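Local coordinates for protein peptidoglycan glycosyltransferase (Atopobium parvulum, PDB 4OVD) that belongs to the penicillin-binding proteins and pairs a dimerisation-family region with a larger penicillin-binding domain built round an antiparallel sheet, at residues Phe166-Ala169 and Asp170-Ala174; Leu235-Ala238 and Val239-Glu243; Val394-Leu397 and Asp398-Glu401. All coordinates share one frame; numbering follows the deposited sequence.

Interaction 1. Residues Phe166-Ala169 and Asp170-Ala174; sequences FVNA and DNEGA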
loop_
_atom_site.group_PDB
_atom_site.type_symbol
_atom_site.label_atom_id
_atom_site.label_comp_id
_atom_site.label_asym_id
_atom_site.label_seq_id
_atom_site.Cartn_x
_atom_site.Cartn_y
_atom_site.Cartn_z
ATOM N N PHE A 166 6.084 19.998 2.856
ATOM C CA PHE A 166 6.288 21.452 2.757
ATOM C C PHE A 166 7.558 21.776 3.420
ATOM O O PHE A 166 8.128 20.951 4.167
ATOM C CB PHE A 166 5.094 22.271 3.273
ATOM C CG PHE A 166 4.982 22.333 4.767
ATOM C CD1 PHE A 166 4.478 21.283 5.484
ATOM C CD2 PHE A 166 5.347 23.496 5.448
ATOM C CE1 PHE A 166 4.400 21.356 6.877
ATOM C CE2 PHE A 166 5.250 23.585 6.823
ATOM C CZ PHE A 166 4.778 22.511 7.532
ATOM N N VAL A 167 8.039 22.958 3.111
ATOM C CA VAL A 167 9.278 23.496 3.654
ATOM C C VAL A 167 8.830 24.671 4.505
ATOM O O VAL A 167 7.993 25.472 4.073
ATOM C CB VAL A 167 10.217 23.914 2.474
ATOM C CG1 VAL A 167 11.466 24.637 2.947
ATOM C CG2 VAL A 167 10.613 22.683 1.661
ATOM N N ASN A 168 9.311 24.760 5.741
ATOM C CA ASN A 168 8.940 25.917 6.561
ATOM C C ASN A 168 9.789 27.152 6.283
ATOM O O ASN A 168 10.680 27.127 5.441
ATOM C CB ASN A 168 9.000 25.558 8.027
ATOM C CG ASN A 168 10.395 25.236 8.500
ATOM O OD1 ASN A 168 11.397 25.685 7.945
ATOM N ND2 ASN A 168 10.462 24.478 9.553
ATOM N N ALA A 169 9.486 28.236 7.018
ATOM C CA ALA A 169 10.165 29.551 6.940
ATOM C C ALA A 169 11.669 29.489 7.140
ATOM O O ALA A 169 12.392 30.298 6.591
ATOM C CB ALA A 169 9.548 30.515 7.947
ATOM N N ASP A 170 12.140 28.575 7.968
ATOM C CA ASP A 170 13.582 28.374 8.116
ATOM C C ASP A 170 14.092 27.544 6.967
ATOM O O ASP A 170 15.198 27.038 7.022
ATOM C CB ASP A 170 13.910 27.611 9.373
ATOM C CG ASP A 170 13.555 28.386 10.625
ATOM O OD1 ASP A 170 13.257 29.602 10.523
ATOM O OD2 ASP A 170 13.583 27.784 11.719
ATOM N N ASN A 171 13.279 27.374 5.940
ATOM C CA ASN A 171 13.658 26.576 4.801
ATOM C C ASN A 171 14.061 25.141 5.175
ATOM O O ASN A 171 14.949 24.590 4.548
ATOM C CB ASN A 171 14.801 27.281 4.083
ATOM C CG ASN A 171 14.472 28.724 3.789
ATOM O OD1 ASN A 171 15.200 29.647 4.195
ATOM N ND2 ASN A 171 13.310 28.937 3.175
ATOM N N GLU A 172 13.452 24.549 6.210
ATOM C CA GLU A 172 13.737 23.155 6.539
ATOM C C GLU A 172 12.538 22.342 6.036
ATOM O O GLU A 172 11.427 22.822 6.008
ATOM C CB GLU A 172 14.004 22.938 8.019
ATOM C CG GLU A 172 12.771 22.981 8.890
ATOM C CD GLU A 172 13.048 23.103 10.400
ATOM O OE1 GLU A 172 12.701 22.142 11.111
ATOM O OE2 GLU A 172 13.633 24.126 10.851
ATOM N N GLY A 173 12.787 21.132 5.568
ATOM C CA GLY A 173 11.721 20.285 5.094
ATOM C C GLY A 173 10.954 19.899 6.324
ATOM O O GLY A 173 11.529 19.390 7.287
ATOM N N ALA A 174 9.645 20.048 6.273
ATOM C CA ALA A 174 8.805 19.795 7.430
ATOM C C ALA A 174 7.910 18.574 7.350
ATOM O O ALA A 174 7.412 18.137 8.381
ATOM C CB ALA A 174 7.978 21.022 7.756
#

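Interaction 2. Residues Leu235-Ala238 and Val239-Glu243; sequences LTAA and VKDFE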
loop_
_atom_site.group_PDB
_atom_site.type_symbol
_atom_site.label_atom_id
_atom_site.label_comp_id
_atom_site.label_asym_id
_atom_site.label_seq_id
_atom_site.Cartn_x
_atom_site.Cartn_y
_atom_site.Cartn_z
ATOM N N LEU A 235 -9.898 9.560 -5.554
ATOM C CA LEU A 235 -10.045 9.193 -4.157
ATOM C C LEU A 235 -11.032 10.183 -3.502
ATOM O O LEU A 235 -11.943 9.788 -2.795
ATOM C CB LEU A 235 -8.683 9.196 -3.465
ATOM C CG LEU A 235 -8.761 9.035 -1.950
ATOM C CD1 LEU A 235 -9.477 7.761 -1.568
ATOM C CD2 LEU A 235 -7.400 9.070 -1.330
ATOM N N THR A 236 -10.899 11.469 -3.771
ATOM C CA THR A 236 -11.849 12.445 -3.149
ATOM C C THR A 236 -13.300 12.134 -3.512
ATOM O O THR A 236 -14.182 12.073 -2.623
ATOM C CB THR A 236 -11.492 13.897 -3.523
ATOM O OG1 THR A 236 -10.137 14.152 -3.147
ATOM C CG2 THR A 236 -12.421 14.907 -2.862
ATOM N N ALA A 237 -13.538 11.847 -4.796
ATOM C CA ALA A 237 -14.914 11.518 -5.274
ATOM C C ALA A 237 -15.430 10.228 -4.655
ATOM O O ALA A 237 -16.620 10.124 -4.330
ATOM C CB ALA A 237 -15.005 11.465 -6.818
ATOM N N ALA A 238 -14.538 9.257 -4.469
ATOM C CA ALA A 238 -14.946 7.989 -3.890
ATOM C C ALA A 238 -15.357 8.138 -2.438
ATOM O O ALA A 238 -16.318 7.516 -1.990
ATOM C CB ALA A 238 -13.800 6.998 -3.982
ATOM N N VAL A 239 -14.527 8.855 -1.676
ATOM C CA VAL A 239 -14.814 9.113 -0.283
ATOM C C VAL A 239 -16.192 9.708 -0.169
ATOM O O VAL A 239 -16.986 9.270 0.650
ATOM C CB VAL A 239 -13.710 10.001 0.351
ATOM C CG1 VAL A 239 -14.213 10.780 1.580
ATOM C CG2 VAL A 239 -12.520 9.097 0.685
ATOM N N LYS A 240 -16.484 10.673 -1.024
ATOM C CA LYS A 240 -17.808 11.297 -1.071
ATOM C C LYS A 240 -18.916 10.281 -1.453
ATOM O O LYS A 240 -19.871 10.067 -0.681
ATOM C CB LYS A 240 -17.778 12.488 -2.050
ATOM C CG LYS A 240 -19.094 13.218 -2.242
ATOM C CD LYS A 240 -19.028 14.348 -3.278
ATOM C CE LYS A 240 -20.445 14.723 -3.712
ATOM N NZ LYS A 240 -20.511 15.933 -4.588
ATOM N N ASP A 241 -18.774 9.604 -2.593
ATOM C CA ASP A 241 -19.802 8.644 -3.081
ATOM C C ASP A 241 -20.086 7.482 -2.184
ATOM O O ASP A 241 -21.219 7.037 -2.123
ATOM C CB ASP A 241 -19.443 8.023 -4.451
ATOM C CG ASP A 241 -19.200 9.065 -5.554
ATOM O OD1 ASP A 241 -19.690 10.212 -5.466
ATOM O OD2 ASP A 241 -18.470 8.723 -6.520
ATOM N N PHE A 242 -19.061 6.955 -1.509
ATOM C CA PHE A 242 -19.240 5.774 -0.651
ATOM C C PHE A 242 -19.294 6.106 0.841
ATOM O O PHE A 242 -19.343 5.206 1.704
ATOM C CB PHE A 242 -18.188 4.720 -1.031
ATOM C CG PHE A 242 -18.220 4.362 -2.499
ATOM C CD1 PHE A 242 -19.295 3.646 -3.029
ATOM C CD2 PHE A 242 -17.192 4.719 -3.341
ATOM C CE1 PHE A 242 -19.336 3.314 -4.380
ATOM C CE2 PHE A 242 -17.223 4.387 -4.689
ATOM C CZ PHE A 242 -18.293 3.700 -5.217
ATOM N N GLU A 243 -19.326 7.408 1.156
ATOM C CA GLU A 243 -19.504 7.836 2.532
ATOM C C GLU A 243 -18.410 7.206 3.425
ATOM O O GLU A 243 -18.705 6.522 4.380
ATOM C CB GLU A 243 -20.921 7.389 2.981
ATOM C CG GLU A 243 -22.108 8.100 2.322
ATOM C CD GLU A 243 -22.751 9.201 3.185
ATOM O OE1 GLU A 243 -23.142 8.913 4.352
ATOM O OE2 GLU A 243 -22.958 10.334 2.683
#

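Interaction 3. Residues Val394-Leu397 and Asp398-Glu401; sequences VRSL and DQYE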
loop_
_atom_site.group_PDB
_atom_site.type_symbol
_atom_site.label_atom_id
_atom_site.label_comp_id
_atom_site.label_asym_id
_atom_site.label_seq_id
_atom_site.Cartn_x
_atom_site.Cartn_y
_atom_site.Cartn_z
ATOM N N VAL A 394 1.921 -6.932 15.518
ATOM C CA VAL A 394 1.771 -8.308 15.034
ATOM C C VAL A 394 2.454 -9.202 16.064
ATOM O O VAL A 394 3.631 -8.990 16.414
ATOM C CB VAL A 394 2.485 -8.438 13.670
ATOM C CG1 VAL A 394 2.333 -9.845 13.107
ATOM C CG2 VAL A 394 1.976 -7.389 12.658
ATOM N N ARG A 395 1.709 -10.162 16.580
ATOM C CA ARG A 395 2.232 -11.064 17.569
ATOM C C ARG A 395 3.293 -11.953 16.957
ATOM O O ARG A 395 3.138 -12.378 15.831
ATOM C CB ARG A 395 1.136 -11.984 18.099
ATOM C CG ARG A 395 0.228 -11.336 19.101
ATOM C CD ARG A 395 -0.956 -12.224 19.361
ATOM N NE ARG A 395 -1.867 -11.569 20.283
ATOM C CZ ARG A 395 -2.168 -12.014 21.488
ATOM N NH1 ARG A 395 -1.709 -13.184 21.909
ATOM N NH2 ARG A 395 -3.003 -11.316 22.250
ATOM N N SER A 396 4.384 -12.199 17.681
ATOM C CA SER A 396 5.403 -13.155 17.219
ATOM C C SER A 396 4.900 -14.569 17.616
ATOM O O SER A 396 3.946 -14.720 18.395
ATOM C CB SER A 396 6.728 -12.890 17.874
ATOM O OG SER A 396 6.501 -12.971 19.272
ATOM N N LEU A 397 5.470 -15.596 17.017
ATOM C CA LEU A 397 5.037 -16.980 17.258
ATOM C C LEU A 397 4.924 -17.313 18.737
ATOM O O LEU A 397 3.889 -17.827 19.158
ATOM C CB LEU A 397 6.001 -17.970 16.630
ATOM C CG LEU A 397 5.685 -19.435 16.941
ATOM C CD1 LEU A 397 4.286 -19.766 16.434
ATOM C CD2 LEU A 397 6.750 -20.347 16.341
ATOM N N ASP A 398 5.941 -16.959 19.530
ATOM C CA ASP A 398 5.910 -17.290 20.961
ATOM C C ASP A 398 4.832 -16.539 21.725
ATOM O O ASP A 398 4.561 -16.877 22.849
ATOM C CB ASP A 398 7.290 -17.165 21.657
ATOM C CG ASP A 398 7.793 -15.737 21.720
ATOM O OD1 ASP A 398 7.426 -14.942 20.836
ATOM O OD2 ASP A 398 8.578 -15.410 22.645
ATOM N N GLN A 399 4.209 -15.530 21.126
ATOM C CA GLN A 399 3.129 -14.821 21.801
ATOM C C GLN A 399 1.758 -15.349 21.328
ATOM O O GLN A 399 0.719 -14.919 21.831
ATOM C CB GLN A 399 3.193 -13.324 21.501
ATOM C CG GLN A 399 4.435 -12.556 21.908
ATOM C CD GLN A 399 4.350 -11.086 21.419
ATOM O OE1 GLN A 399 4.414 -10.811 20.223
ATOM N NE2 GLN A 399 4.246 -10.140 22.356
ATOM N N TYR A 400 1.727 -16.287 20.382
ATOM C CA TYR A 400 0.441 -16.779 19.898
ATOM C C TYR A 400 -0.292 -17.470 21.013
ATOM O O TYR A 400 0.280 -18.112 21.882
ATOM C CB TYR A 400 0.568 -17.788 18.730
ATOM C CG TYR A 400 0.783 -17.235 17.318
ATOM C CD1 TYR A 400 1.539 -16.107 17.090
ATOM C CD2 TYR A 400 0.359 -17.963 16.199
ATOM C CE1 TYR A 400 1.791 -15.639 15.801
ATOM C CE2 TYR A 400 0.582 -17.486 14.903
ATOM C CZ TYR A 400 1.322 -16.333 14.706
ATOM O OH TYR A 400 1.614 -15.891 13.437
ATOM N N GLU A 401 -1.589 -17.349 20.963
ATOM C CA GLU A 401 -2.394 -18.026 21.905
ATOM C C GLU A 401 -3.336 -18.880 21.091
ATOM O O GLU A 401 -3.211 -18.980 19.848
ATOM C CB GLU A 401 -3.057 -17.030 22.846
ATOM C CG GLU A 401 -3.778 -15.894 22.152
ATOM C CD GLU A 401 -4.238 -14.828 23.127
ATOM O OE1 GLU A 401 -3.680 -14.774 24.260
ATOM O OE2 GLU A 401 -5.126 -14.031 22.734
HETATM O O HOH W 1 5.980 -8.943 18.089
HETATM O O HOH W 2 3.022 -13.854 13.387
#

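Interaction 1. Residues Phe166-Ala169 and Asp170-Ala174
Phe166 and Ala174 face each other across a tight hairpin turn, the ring laid with one face against the methyl group. Ala174 CB sits over that face, displaced toward the rim, in a CH-pi contact 3.8 Å from the ring centroid, and CZ of Phe166 is the ring atom it comes nearest. A chi1 of 76°, with CG of Phe166 between the backbone N and carbonyl carbon, swings the ring toward Ala174 instead of leading it away. Next to this pair, Ala174 N donates to Phe166 O at 2.7 Å. Asn168 grips Glu172 twice, through its backbone and its side chain: its N donates to Glu172 O at 2.9 Å, while its OD1 accepts Glu172 N at 2.9 Å from above the amide plane. Residues Asn168 to Asn171 form a type I turn with a left-handed Asn171 at its end, the pattern of a G1 bulge. The turn's own bond, Asn171 N to Asn168 O, is weak. Val167 CG1 lies 3.5 Å from Asn171 C. The hairpin occupies the surface loop between helix 161-164 and helix 176-180; Asn182, at the start of helix 182-185, accepts Gly173 N, and Val167 touches Tyr154, just past strand 151-153.

Interaction 2. Residues Leu235-Ala238 and Val239-Glu243
Leu235 O receives Val239 N at 3.0 Å and, one residue further on each time, Thr236 O, Ala237 O and Ala238 O receive Lys240, Asp241 and Phe242 N, the regular i to i+4 bonding of an alpha-helix. This is the last part of helix 225-242, which finishes in a Schellman motif: Glu243 turns to positive phi (56°), and its N reaches back to Lys240 O at 3.3 Å. The helix lies against the five-stranded antiparallel sheet at the heart of the penicillin-binding fold, next to helix 542-556.

The side chains divide by face. On the inner one, Leu235 CD1 meets Val239 CG2 at 4.0 Å, two branched ends crossing at a slant one turn apart. CG of Leu235 stands opposite its backbone N (chi1 171°), and this torsion together with chi2 (58°) carries CD1 toward the next turn. Both residues also rest on Tyr266 of strand 260-266. Further along, the methyl of Ala238 meets the Phe242 ring, with Leu531 of strand 525-532 and Val545 of helix 542-556 packing on both. On the outer face Lys240 runs out fully extended, leaving its CB near the Ala237 carbonyl. The Asp241 carboxylate lies alongside Ala237 O; these are acceptors and form no bond, and their proximity at the C-terminal end of a helix would, if anything, be electrostatically unfavourable. Past the turn, Glu243 OE1 pairs with Lys245 in a salt bridge, while Phe242 O accepts from Thr534.

Two further approaches are made to the Phe242 ring: CB of Asp241 lies over its centre, 4.1 Å above the plane, and Ala238 O comes obliquely to CD2 of Phe242 at 3.2 Å.

Interaction 3. Residues Val394-Leu397 and Asp398-Glu401
Ser396 and Gln399 meet round a short 3-10 turn in the surface loop that leads from helix 366-375 to helix 404-408, a local contact made mostly of polar bonds. They are linked twice. Gln399 N donates to Ser396 O at 2.9 Å, arriving well above the carbonyl plane, consistent with the tight curl of a 3-10 turn. In return, the Gln399 side chain reaches back and its OE1 takes Ser396 N at 2.9 Å; this bond is nearly straight (170°), lies in the amide plane and uses a lone pair. CG of Gln399 stands opposite its carbonyl carbon (chi1 -60°) with the chain extended beyond, the shape that brings the amide to Ser396. A water shared with Val394 O is a further donor to OE1, so this oxygen receives two bonds.

The Ser396 hydroxyl donates to Asp398 OD1 at 2.7 Å, nearly in line with the carboxylate C-O bond. The second turn bond runs from Tyr400 N to Leu397 O. Arg395 reaches along the loop to Gln399 and Glu401: NH1 makes a weak bond to Gln399 O at the guanidinium edge and a long salt bridge to Glu401 OE1 (3.5 Å), the two flat groups being turned 46° from one another.

The Tyr400 ring lies edge-on to the carbonyls of Arg395 and Ser396, with CD1 3.1 Å from Ser396 O. Leu397 CD1 stands over a face. A second water links Tyr400 OH to Arg395 O.

Inward, Tyr400 fits between two helices, touching Asp366, Phe369 and Ala370 of helix 366-375 and Met408 of helix 404-408; Leu397 joins it on Ala370, and Glu401 N bonds to Thr404 OG1 where helix 404-408 begins.

Overall arrangement
All three contacts are local, yet they serve different parts of the fold and lie well apart, the nearest pair being interactions 1 and 2, about 18 Å between closest atoms. Interaction 2 is the partly buried one: a helix end whose apolar side chains pack on the central sheet. Interactions 1 and 3 are surface loops, each connecting a pair of helices, one in the dimerisation-domain part of the protein, the other in the penicillin-binding domain. In both, an amide oxygen of a side chain (Asn168, Gln399) takes a backbone N, and an aromatic residue joins the contact. Interaction 3 adds charge pairing and bridging waters, whereas interaction 1 relies on main-chain bonds and a CH-pi contact. No secondary-structure element is common to them.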